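PDB 3U2A: GGDEF family protein from Caulobacter vibrioides, which is of unknown function but belongs to the GGDEF family and carries a PAS-fold domain, two copies of which pair in the crystal assembly. Local coordinates for residues I28-E32 with T33-R37; Q70-E73 with V74-P77; G100-E104 with E105-A109. All coordinates share one frame; numbering follows the deposited sequence. Where two conformers were deposited one is given.

Contact 1 (I28-E32 with T33-R37); sequences IWEPE and TDRLR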
ATOM      1  N   ILE A  28       1.219  10.456  -5.497  1.00 11.40           N
ATOM      2  CA  ILE A  28       0.580  11.741  -5.243  1.00 12.03           C
ATOM      3  C   ILE A  28       0.453  12.472  -6.578  1.00 11.65           C
ATOM      4  O   ILE A  28       1.418  12.550  -7.340  1.00 13.10           O
ATOM      5  CB  ILE A  28       1.364  12.601  -4.222  1.00 14.82           C
ATOM      6  CG1 ILE A  28       1.378  11.916  -2.847  1.00 13.15           C
ATOM      7  CG2 ILE A  28       0.737  13.997  -4.092  1.00 12.92           C
ATOM      8  CD1 ILE A  28       2.328  12.530  -1.847  1.00 16.27           C
ATOM      9  N   TRP A  29      -0.744  12.993  -6.844  1.00 12.64           N
ATOM     10  CA  TRP A  29      -1.030  13.717  -8.084  1.00 11.08           C
ATOM     11  C   TRP A  29      -1.361  15.172  -7.765  1.00 11.40           C
ATOM     12  O   TRP A  29      -2.263  15.469  -6.962  1.00 12.02           O
ATOM     13  CB  TRP A  29      -2.148  13.006  -8.879  1.00 13.51           C
ATOM     14  CG  TRP A  29      -2.785  13.846  -9.974  1.00 11.04           C
ATOM     15  CD1 TRP A  29      -4.124  14.111 -10.139  1.00 12.13           C
ATOM     16  CD2 TRP A  29      -2.110  14.513 -11.047  1.00 12.77           C
ATOM     17  NE1 TRP A  29      -4.315  14.914 -11.243  1.00 12.65           N
ATOM     18  CE2 TRP A  29      -3.095  15.172 -11.816  1.00 12.94           C
ATOM     19  CE3 TRP A  29      -0.765  14.623 -11.431  1.00 14.08           C
ATOM     20  CZ2 TRP A  29      -2.774  15.933 -12.947  1.00 13.89           C
ATOM     21  CZ3 TRP A  29      -0.449  15.375 -12.552  1.00 13.85           C
ATOM     22  CH2 TRP A  29      -1.451  16.024 -13.297  1.00 14.06           C
ATOM     23  N   GLU A  30      -0.594  16.081  -8.354  1.00 11.65           N
ATOM     24  CA  GLU A  30      -0.773  17.514  -8.100  1.00 14.12           C
ATOM     25  C   GLU A  30      -1.067  18.229  -9.414  1.00 13.79           C
ATOM     26  O   GLU A  30      -0.127  18.627 -10.123  1.00 14.27           O
ATOM     27  CB  GLU A  30       0.496  18.117  -7.489  1.00 17.66           C
ATOM     28  CG  GLU A  30       0.911  17.568  -6.135  1.00 24.82           C
ATOM     29  CD  GLU A  30       2.307  18.044  -5.719  1.00 35.48           C
ATOM     30  OE1 GLU A  30       2.913  18.885  -6.434  1.00 42.07           O
ATOM     31  OE2 GLU A  30       2.805  17.563  -4.682  1.00 31.93           O
ATOM     32  N   PRO A  31      -2.361  18.390  -9.761  1.00 12.99           N
ATOM     33  CA  PRO A  31      -2.677  19.033 -11.037  1.00 14.38           C
ATOM     34  C   PRO A  31      -2.165  20.472 -11.152  1.00 15.66           C
ATOM     35  O   PRO A  31      -1.864  20.910 -12.255  1.00 16.17           O
ATOM     36  CB  PRO A  31      -4.214  18.982 -11.108  1.00 14.72           C
ATOM     37  CG  PRO A  31      -4.673  18.629  -9.736  1.00 14.51           C
ATOM     38  CD  PRO A  31      -3.564  17.866  -9.091  1.00 12.35           C
ATOM     39  N   GLU A  32      -2.055  21.187 -10.027  1.00 14.01           N
ATOM     40  CA  GLU A  32      -1.537  22.560 -10.022  1.00 19.20           C
ATOM     41  C   GLU A  32      -0.132  22.666 -10.604  1.00 18.74           C
ATOM     42  O   GLU A  32       0.216  23.681 -11.203  1.00 20.94           O
ATOM     43  CB  GLU A  32      -1.510  23.101  -8.599  1.00 21.35           C
ATOM     44  CG  GLU A  32      -2.851  23.538  -8.102  1.00 37.17           C
ATOM     45  CD  GLU A  32      -3.210  24.927  -8.596  1.00 53.08           C
ATOM     46  OE1 GLU A  32      -2.299  25.782  -8.737  1.00 57.39           O
ATOM     47  OE2 GLU A  32      -4.411  25.165  -8.838  1.00 58.67           O
ATOM     48  N   THR A  33       0.662  21.616 -10.412  1.00 16.51           N
ATOM     49  CA  THR A  33       2.075  21.617 -10.814  1.00 16.10           C
ATOM     50  C   THR A  33       2.347  20.620 -11.943  1.00 13.38           C
ATOM     51  O   THR A  33       3.486  20.500 -12.422  1.00 14.44           O
ATOM     52  CB  THR A  33       2.990  21.289  -9.613  1.00 15.21           C
ATOM     53  OG1 THR A  33       2.655  19.998  -9.104  1.00 18.54           O
ATOM     54  CG2 THR A  33       2.827  22.316  -8.494  1.00 19.77           C
ATOM     55  N   ASP A  34       1.292  19.931 -12.378  1.00 13.71           N
ATOM     56  CA  ASP A  34       1.378  18.850 -13.380  1.00 15.54           C
ATOM     57  C   ASP A  34       2.419  17.781 -13.004  1.00 15.36           C
ATOM     58  O   ASP A  34       3.169  17.292 -13.864  1.00 15.93           O
ATOM     59  CB  ASP A  34       1.651  19.416 -14.785  1.00 12.89           C
ATOM     60  CG  ASP A  34       1.339  18.413 -15.880  1.00 12.63           C
ATOM     61  OD1 ASP A  34       0.306  17.728 -15.784  1.00 17.54           O
ATOM     62  OD2 ASP A  34       2.128  18.293 -16.840  1.00 13.97           O
ATOM     63  N   ARG A  35       2.460  17.449 -11.714  1.00 13.31           N
ATOM     64  CA  ARG A  35       3.431  16.504 -11.173  0.50 14.29           C
ATOM     65  C   ARG A  35       2.736  15.289 -10.569  1.00 15.00           C
ATOM     66  O   ARG A  35       1.945  15.426  -9.620  1.00 12.97           O
ATOM     67  CB  ARG A  35       4.302  17.171 -10.094  0.50 16.81           C
ATOM     68  CG  ARG A  35       5.262  18.243 -10.597  0.50 23.11           C
ATOM     69  CD  ARG A  35       6.154  18.750  -9.458  0.50 28.78           C
ATOM     70  NE  ARG A  35       7.099  19.775  -9.897  0.50 32.84           N
ATOM     71  CZ  ARG A  35       7.130  21.013  -9.418  0.50 30.29           C
ATOM     72  NH1 ARG A  35       6.280  21.377  -8.472  0.50 30.71           N
ATOM     73  NH2 ARG A  35       8.020  21.884  -9.878  0.50 33.03           N
ATOM     74  N   LEU A  36       3.029  14.109 -11.121  1.00 12.25           N
ATOM     75  CA  LEU A  36       2.637  12.838 -10.517  1.00 11.40           C
ATOM     76  C   LEU A  36       3.901  12.255  -9.883  1.00 11.95           C
ATOM     77  O   LEU A  36       4.911  12.043 -10.562  1.00 15.89           O
ATOM     78  CB  LEU A  36       2.068  11.864 -11.568  1.00 11.13           C
ATOM     79  CG  LEU A  36       1.763  10.456 -11.025  1.00 15.05           C
ATOM     80  CD1 LEU A  36       0.483  10.465 -10.191  1.00 13.24           C
ATOM     81  CD2 LEU A  36       1.676   9.448 -12.146  1.00 19.87           C
ATOM     82  N   ARG A  37       3.861  12.007  -8.582  1.00 12.65           N
ATOM     83  CA  ARG A  37       5.004  11.408  -7.892  1.00 14.51           C
ATOM     84  C   ARG A  37       4.736   9.963  -7.501  1.00 15.47           C
ATOM     85  O   ARG A  37       3.627   9.626  -7.075  1.00 12.18           O
ATOM     86  CB  ARG A  37       5.368  12.237  -6.652  1.00 16.25           C
ATOM     87  CG  ARG A  37       5.959  13.613  -6.981  1.00 26.09           C
ATOM     88  CD  ARG A  37       5.501  14.671  -5.978  1.00 28.07           C
ATOM     89  NE  ARG A  37       6.021  14.444  -4.647  1.00 30.18           N
ATOM     90  CZ  ARG A  37       5.423  14.818  -3.518  1.00 29.16           C
ATOM     91  NH1 ARG A  37       4.239  15.436  -3.524  1.00 30.80           N
ATOM     92  NH2 ARG A  37       6.004  14.552  -2.367  1.00 28.08           N
TER

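Contact 2 (Q70-E73 with V74-P77); sequences QAEE and VLKP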
ATOM      1  N   GLN A  70      -9.539   4.951 -18.853  1.00 13.84           N
ATOM      2  CA  GLN A  70      -9.349   4.484 -17.477  1.00 17.13           C
ATOM      3  C   GLN A  70      -8.180   5.174 -16.756  1.00 14.33           C
ATOM      4  O   GLN A  70      -8.327   5.574 -15.603  1.00 16.47           O
ATOM      5  CB  GLN A  70      -9.242   2.956 -17.410  1.00 18.07           C
ATOM      6  CG  GLN A  70     -10.576   2.242 -17.120  1.00 25.81           C
ATOM      7  CD  GLN A  70     -11.193   2.622 -15.761  1.00 33.68           C
ATOM      8  OE1 GLN A  70     -10.694   2.238 -14.691  1.00 29.27           O
ATOM      9  NE2 GLN A  70     -12.287   3.377 -15.807  1.00 32.39           N
ATOM     10  N   ALA A  71      -7.040   5.345 -17.439  1.00 12.54           N
ATOM     11  CA  ALA A  71      -5.907   6.136 -16.917  1.00 14.08           C
ATOM     12  C   ALA A  71      -6.307   7.548 -16.477  1.00 14.93           C
ATOM     13  O   ALA A  71      -5.843   8.051 -15.442  1.00 12.63           O
ATOM     14  CB  ALA A  71      -4.781   6.213 -17.954  1.00 11.91           C
ATOM     15  N   GLU A  72      -7.168   8.182 -17.276  1.00 12.43           N
ATOM     16  CA  GLU A  72      -7.600   9.547 -17.022  1.00 12.73           C
ATOM     17  C   GLU A  72      -8.381   9.670 -15.729  1.00 14.51           C
ATOM     18  O   GLU A  72      -8.396  10.752 -15.122  1.00 12.17           O
ATOM     19  CB  GLU A  72      -8.431  10.084 -18.191  1.00 12.94           C
ATOM     20  CG  GLU A  72      -8.400  11.610 -18.325  1.00 19.76           C
ATOM     21  CD  GLU A  72      -6.980  12.153 -18.531  1.00 22.05           C
ATOM     22  OE1 GLU A  72      -6.678  13.235 -17.995  1.00 23.69           O
ATOM     23  OE2 GLU A  72      -6.156  11.494 -19.207  1.00 20.32           O
ATOM     24  N   GLU A  73      -9.030   8.577 -15.312  1.00 12.13           N
ATOM     25  CA  GLU A  73      -9.777   8.558 -14.050  1.00 15.32           C
ATOM     26  C   GLU A  73      -8.887   8.830 -12.830  1.00 14.84           C
ATOM     27  O   GLU A  73      -9.378   9.305 -11.803  1.00 14.58           O
ATOM     28  CB  GLU A  73     -10.562   7.255 -13.876  1.00 17.25           C
ATOM     29  CG  GLU A  73     -11.715   7.063 -14.875  1.00 16.90           C
ATOM     30  CD  GLU A  73     -12.743   8.182 -14.815  1.00 20.73           C
ATOM     31  OE1 GLU A  73     -13.217   8.493 -13.708  1.00 25.27           O
ATOM     32  OE2 GLU A  73     -13.074   8.756 -15.873  1.00 28.14           O
ATOM     33  N   VAL A  74      -7.588   8.533 -12.942  1.00 13.79           N
ATOM     34  CA  VAL A  74      -6.620   8.930 -11.918  1.00 13.17           C
ATOM     35  C   VAL A  74      -6.406  10.460 -11.879  1.00 13.35           C
ATOM     36  O   VAL A  74      -6.436  11.066 -10.798  1.00 14.52           O
ATOM     37  CB  VAL A  74      -5.255   8.192 -12.068  1.00 10.62           C
ATOM     38  CG1 VAL A  74      -4.287   8.639 -10.971  1.00 14.76           C
ATOM     39  CG2 VAL A  74      -5.443   6.674 -12.034  1.00 14.17           C
ATOM     40  N   LEU A  75      -6.212  11.069 -13.051  1.00 12.89           N
ATOM     41  CA  LEU A  75      -5.787  12.481 -13.172  1.00 11.77           C
ATOM     42  C   LEU A  75      -6.911  13.501 -13.072  1.00 12.42           C
ATOM     43  O   LEU A  75      -6.649  14.660 -12.726  1.00 16.66           O
ATOM     44  CB  LEU A  75      -5.084  12.723 -14.507  1.00 14.78           C
ATOM     45  CG  LEU A  75      -3.906  11.819 -14.894  1.00 18.14           C
ATOM     46  CD1 LEU A  75      -3.506  12.125 -16.334  1.00 15.30           C
ATOM     47  CD2 LEU A  75      -2.726  12.021 -13.947  1.00 20.02           C
ATOM     48  N   LYS A  76      -8.134  13.080 -13.398  1.00 12.73           N
ATOM     49  CA  LYS A  76      -9.303  13.966 -13.385  1.00 13.57           C
ATOM     50  C   LYS A  76      -9.457  14.639 -12.033  1.00 13.96           C
ATOM     51  O   LYS A  76      -9.585  13.951 -11.027  1.00 15.91           O
ATOM     52  CB  LYS A  76     -10.586  13.179 -13.681  1.00 16.50           C
ATOM     53  CG  LYS A  76     -10.901  13.066 -15.146  1.00 29.40           C
ATOM     54  CD  LYS A  76     -12.305  12.526 -15.356  1.00 33.77           C
ATOM     55  CE  LYS A  76     -12.457  12.041 -16.787  1.00 41.08           C
ATOM     56  NZ  LYS A  76     -13.684  11.228 -16.950  1.00 40.39           N
ATOM     57  N   PRO A  77      -9.459  15.989 -11.999  1.00 16.00           N
ATOM     58  CA  PRO A  77      -9.654  16.643 -10.691  1.00 16.26           C
ATOM     59  C   PRO A  77     -11.033  16.350 -10.119  1.00 15.87           C
ATOM     60  O   PRO A  77     -12.003  16.177 -10.871  1.00 18.06           O
ATOM     61  CB  PRO A  77      -9.513  18.144 -11.010  1.00 18.66           C
ATOM     62  CG  PRO A  77      -8.839  18.211 -12.333  1.00 20.03           C
ATOM     63  CD  PRO A  77      -9.208  16.962 -13.075  1.00 14.57           C
TER
HETATM   64  O   HOH W   1      -9.364  11.601  -9.979  1.00 13.23           O

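Contact 3 (G100-E104 with E105-A109); sequences GVWLE and EGVRA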
ATOM      1  N   GLY A 100      -7.301   5.690  -4.272  1.00 12.81           N
ATOM      2  CA  GLY A 100      -6.923   6.798  -3.396  1.00 11.38           C
ATOM      3  C   GLY A 100      -8.078   7.758  -3.211  1.00 11.25           C
ATOM      4  O   GLY A 100      -9.244   7.363  -3.319  1.00 11.53           O
ATOM      5  N   VAL A 101      -7.749   9.011  -2.915  1.00 12.20           N
ATOM      6  CA  VAL A 101      -8.777  10.013  -2.641  1.00 13.00           C
ATOM      7  C   VAL A 101      -8.217  11.398  -2.925  1.00 11.61           C
ATOM      8  O   VAL A 101      -6.996  11.599  -2.871  1.00 11.98           O
ATOM      9  CB  VAL A 101      -9.278   9.910  -1.144  1.00 11.86           C
ATOM     10  CG1 VAL A 101      -8.353  10.623  -0.209  1.00 14.58           C
ATOM     11  CG2 VAL A 101     -10.680  10.475  -0.985  1.00 16.01           C
ATOM     12  N   TRP A 102      -9.107  12.344  -3.224  1.00 11.95           N
ATOM     13  CA  TRP A 102      -8.757  13.755  -3.270  1.00 13.51           C
ATOM     14  C   TRP A 102      -8.638  14.282  -1.834  1.00 12.44           C
ATOM     15  O   TRP A 102      -9.525  14.077  -0.994  1.00 13.90           O
ATOM     16  CB  TRP A 102      -9.719  14.543  -4.193  1.00 12.74           C
ATOM     17  CG  TRP A 102      -9.375  14.187  -5.610  1.00 12.18           C
ATOM     18  CD1 TRP A 102      -9.740  13.056  -6.283  1.00 14.03           C
ATOM     19  CD2 TRP A 102      -8.487  14.899  -6.477  1.00 14.39           C
ATOM     20  NE1 TRP A 102      -9.150  13.032  -7.534  1.00 11.98           N
ATOM     21  CE2 TRP A 102      -8.376  14.150  -7.674  1.00 14.78           C
ATOM     22  CE3 TRP A 102      -7.776  16.103  -6.359  1.00 12.24           C
ATOM     23  CZ2 TRP A 102      -7.583  14.566  -8.748  1.00 12.59           C
ATOM     24  CZ3 TRP A 102      -6.987  16.519  -7.430  1.00 13.18           C
ATOM     25  CH2 TRP A 102      -6.905  15.757  -8.610  1.00 11.89           C
ATOM     26  N   LEU A 103      -7.492  14.894  -1.556  1.00 12.40           N
ATOM     27  CA  LEU A 103      -7.129  15.311  -0.199  1.00 12.74           C
ATOM     28  C   LEU A 103      -7.870  16.571   0.249  1.00 13.28           C
ATOM     29  O   LEU A 103      -8.523  17.239  -0.552  1.00 15.62           O
ATOM     30  CB  LEU A 103      -5.609  15.489  -0.088  1.00 12.50           C
ATOM     31  CG  LEU A 103      -4.780  14.268  -0.513  1.00 14.83           C
ATOM     32  CD1 LEU A 103      -3.302  14.556  -0.421  1.00 17.58           C
ATOM     33  CD2 LEU A 103      -5.145  13.014   0.305  1.00 15.26           C
ATOM     34  N   GLU A 104      -7.787  16.875   1.544  1.00 15.61           N
ATOM     35  CA  GLU A 104      -8.472  18.034   2.102  1.00 19.51           C
ATOM     36  C   GLU A 104      -7.770  19.364   1.826  1.00 20.52           C
ATOM     37  O   GLU A 104      -8.412  20.406   1.693  1.00 23.61           O
ATOM     38  CB  GLU A 104      -8.665  17.834   3.611  1.00 16.96           C
ATOM     39  CG  GLU A 104      -9.603  16.695   3.949  1.00 21.20           C
ATOM     40  CD  GLU A 104     -10.992  16.907   3.371  1.00 28.97           C
ATOM     41  OE1 GLU A 104     -11.632  17.926   3.708  1.00 29.78           O
ATOM     42  OE2 GLU A 104     -11.441  16.055   2.581  1.00 27.23           O
ATOM     43  N   GLU A 105      -6.449  19.315   1.738  1.00 18.81           N
ATOM     44  CA  GLU A 105      -5.647  20.503   1.566  1.00 23.28           C
ATOM     45  C   GLU A 105      -5.166  20.611   0.118  1.00 20.35           C
ATOM     46  O   GLU A 105      -4.525  19.695  -0.402  1.00 23.84           O
ATOM     47  CB  GLU A 105      -4.480  20.454   2.560  1.00 22.12           C
ATOM     48  CG  GLU A 105      -3.455  21.531   2.389  1.00 26.28           C
ATOM     49  CD  GLU A 105      -2.585  21.710   3.616  1.00 29.96           C
ATOM     50  OE1 GLU A 105      -1.741  22.634   3.591  1.00 36.55           O
ATOM     51  OE2 GLU A 105      -2.741  20.937   4.593  1.00 25.86           O
ATOM     52  N   GLY A 106      -5.478  21.737  -0.521  1.00 24.91           N
ATOM     53  CA  GLY A 106      -5.148  21.953  -1.930  1.00 25.77           C
ATOM     54  C   GLY A 106      -6.063  21.175  -2.866  1.00 21.21           C
ATOM     55  O   GLY A 106      -7.118  20.667  -2.461  1.00 22.41           O
ATOM     56  N   VAL A 107      -5.674  21.126  -4.134  1.00 17.99           N
ATOM     57  CA  VAL A 107      -6.376  20.346  -5.137  1.00 16.43           C
ATOM     58  C   VAL A 107      -5.370  19.259  -5.528  1.00 14.71           C
ATOM     59  O   VAL A 107      -4.579  19.435  -6.446  1.00 16.59           O
ATOM     60  CB  VAL A 107      -6.860  21.203  -6.362  1.00 16.86           C
ATOM     61  CG1 VAL A 107      -7.544  20.324  -7.402  1.00 15.99           C
ATOM     62  CG2 VAL A 107      -7.839  22.314  -5.919  1.00 21.43           C
ATOM     63  N   ARG A 108      -5.392  18.160  -4.770  1.00 12.89           N
ATOM     64  CA  ARG A 108      -4.390  17.081  -4.853  1.00 12.55           C
ATOM     65  C   ARG A 108      -5.052  15.744  -4.540  1.00 12.37           C
ATOM     66  O   ARG A 108      -6.006  15.684  -3.745  1.00 12.72           O
ATOM     67  CB  ARG A 108      -3.278  17.299  -3.815  1.00 17.08           C
ATOM     68  CG  ARG A 108      -2.534  18.610  -3.921  1.00 26.28           C
ATOM     69  CD  ARG A 108      -2.075  19.078  -2.549  1.00 36.36           C
ATOM     70  NE  ARG A 108      -1.112  18.157  -1.964  1.00 37.15           N
ATOM     71  CZ  ARG A 108      -1.213  17.590  -0.766  1.00 32.67           C
ATOM     72  NH1 ARG A 108      -2.246  17.838   0.041  1.00 34.60           N
ATOM     73  NH2 ARG A 108      -0.251  16.771  -0.372  1.00 29.86           N
ATOM     74  N   ALA A 109      -4.523  14.672  -5.134  1.00 11.80           N
ATOM     75  CA  ALA A 109      -4.967  13.307  -4.832  1.00 11.28           C
ATOM     76  C   ALA A 109      -3.765  12.446  -4.460  1.00 12.58           C
ATOM     77  O   ALA A 109      -2.635  12.743  -4.839  1.00 13.12           O
ATOM     78  CB  ALA A 109      -5.705  12.706  -6.033  1.00 12.56           C
TER
HETATM   79  O   HOH W   2      -8.114  18.171  -3.100  1.00 16.32           O
HETATM   80  O   HOH W   3      -8.071  23.682   0.551  1.00 26.80           O
HETATM   81  O   HOH W   4      -9.250  21.800  -0.887  1.00 36.66           O

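Contact 1 (I28-E32 with T33-R37)
A beta hairpin with a G1 bulge joins I28 and E30 of strand 25-30 to R37 and R35 of strand 35-40, two adjacent strands of the antiparallel PAS sheet. I28 and R37 form one hydrogen-bonded pair, with R37 N to I28 O at 2.8 Å and a nearly straight N-H (171°). E30 and R35 form the next, and the extra residue D34 shares E30 as partner with R35, the G1 bulge. The carbonyl oxygen of E30 is held by T33 N (3.1 Å) and R35 N, which reach it from opposite faces of its plane.

On the face carrying I28, E30, R35 and R37, the E30 chain runs out extended and its carboxylate is shared. E30 OE1 lies 2.9 Å from T33 OG1, and E30 OE2 makes a salt bridge with R37 NH1 at 2.8 Å; the hydrogen bond within it is weak, the N-H pointing well off the oxygen. R37 lies alongside I28, and the bends at chi2 and chi3 turn its guanidinium so that I28 CD1 lies over one face and E30 OE2 at the edge. The carboxylate and guanidinium planes are turned 64° apart.

On the other face, W29 CB packs on L36 CD1 (3.9 Å). With CG anti to the backbone N (chi1 164°), the indole leans along the hairpin until D34 OD1 meets its edge at W29 CH2, 3.5 Å away. P31 N lies over one face of the ring.

D34 OD1 is hydrogen-bonded to S56 at the start of helix 56-62, where L36 packs on F59. R37 NH2 bonds I9 O of the second subunit. L36 is hydrogen-bonded through its backbone to C54 of strand 53-54, and W29 to A109 of strand 109-113.

Contact 2 (Q70-E73 with V74-P77)
V74 N bonds to A71 O at 3.1 Å as helix 68-75 of the PAS domain reaches its C-terminal end, an i to i-3 bond. The V74 side chain rests its CB against A71 O and packs on F59, F88 and A86, between helix 56-62 and strand 83-86.

L75 N makes a weak bond to E72 O, bent to 121° at the hydrogen. L75 CD1 meets the E72 carboxylate, 3.7 Å from E72 OE1, and the two side chains cross at about a right angle. E72 folds round by its bend at chi2 (59°), and its OE2 is engaged in a salt bridge with R60 of helix 56-62, where L75 also packs on F59 and R60.

K76, already past the helix, gives E72 O a second, stronger bond from K76 N at 2.9 Å, and K76 CG lies 3.4 Å from the same oxygen. From there the lysine chain runs extended alongside E73, both side chains pointing the same way. E73 OE1 is salt-bridged to R78, so the E73 carboxylate links two basic residues. The E73-K76 salt bridge closes at 2.8 Å between E73 OE2 and K76 NZ, which arrives on the syn side of the carboxylate, 22° out of its plane.

Contact 3 (G100-E104 with E105-A109)
The indole of W102 carries the methyl of A109 over one face: CB stands 3.6 Å from the centroid of the five-membered ring, 17° off its normal, a CH-pi contact. At the edge, near the ring plane, lie the carbonyl carbon of V107 and a bound water, and V107 CG1 touches W102 CZ3 at 3.8 Å. The guanidinium of R108 has L103 CD1 over one face, 3.5 Å from R108 NH1, and E105 O at its edge, only 2° out of plane. R108 NH1 bonds E105 O at 3.0 Å, which fixes how the group is turned, while NH2 makes a salt bridge to E17 of the second subunit. The R108 chain, twice bent along its length, brings the group there.

All this belongs to the connection between strands 98-102 and 109-113 of the PAS sheet, where W102 and A109 form an antiparallel non-hydrogen-bonded pair. Just beyond it, L103 N bonds R108 O at 2.8 Å (166°). The turn inside is bridged by water: one molecule lies within hydrogen-bonding distance of L103 O and G106 O and accepts from R108 N, and another joins E104 O to G106 O at 3.0 and 2.9 Å.

How the contacts relate
W29 is where the three contacts converge. Its NE1 probably bonds L75 O at 2.8 Å, tying the hairpin of contact 1 to the helix end of contact 2, whose centre is about 12 Å away. Its backbone N probably bonds A109 O, also at 2.8 Å, joining contact 1 to contact 3 across neighbouring strands; their centres are about 11 Å apart. W102 in turn meets W29, CH2 to CD1 at 3.6 Å, and packs its CZ2 3.1 Å from K76 O of contact 2. Contacts 1 and 3 also touch the second subunit, through R37 and R108 among others, whereas no other chain of the assembly touches contact 2.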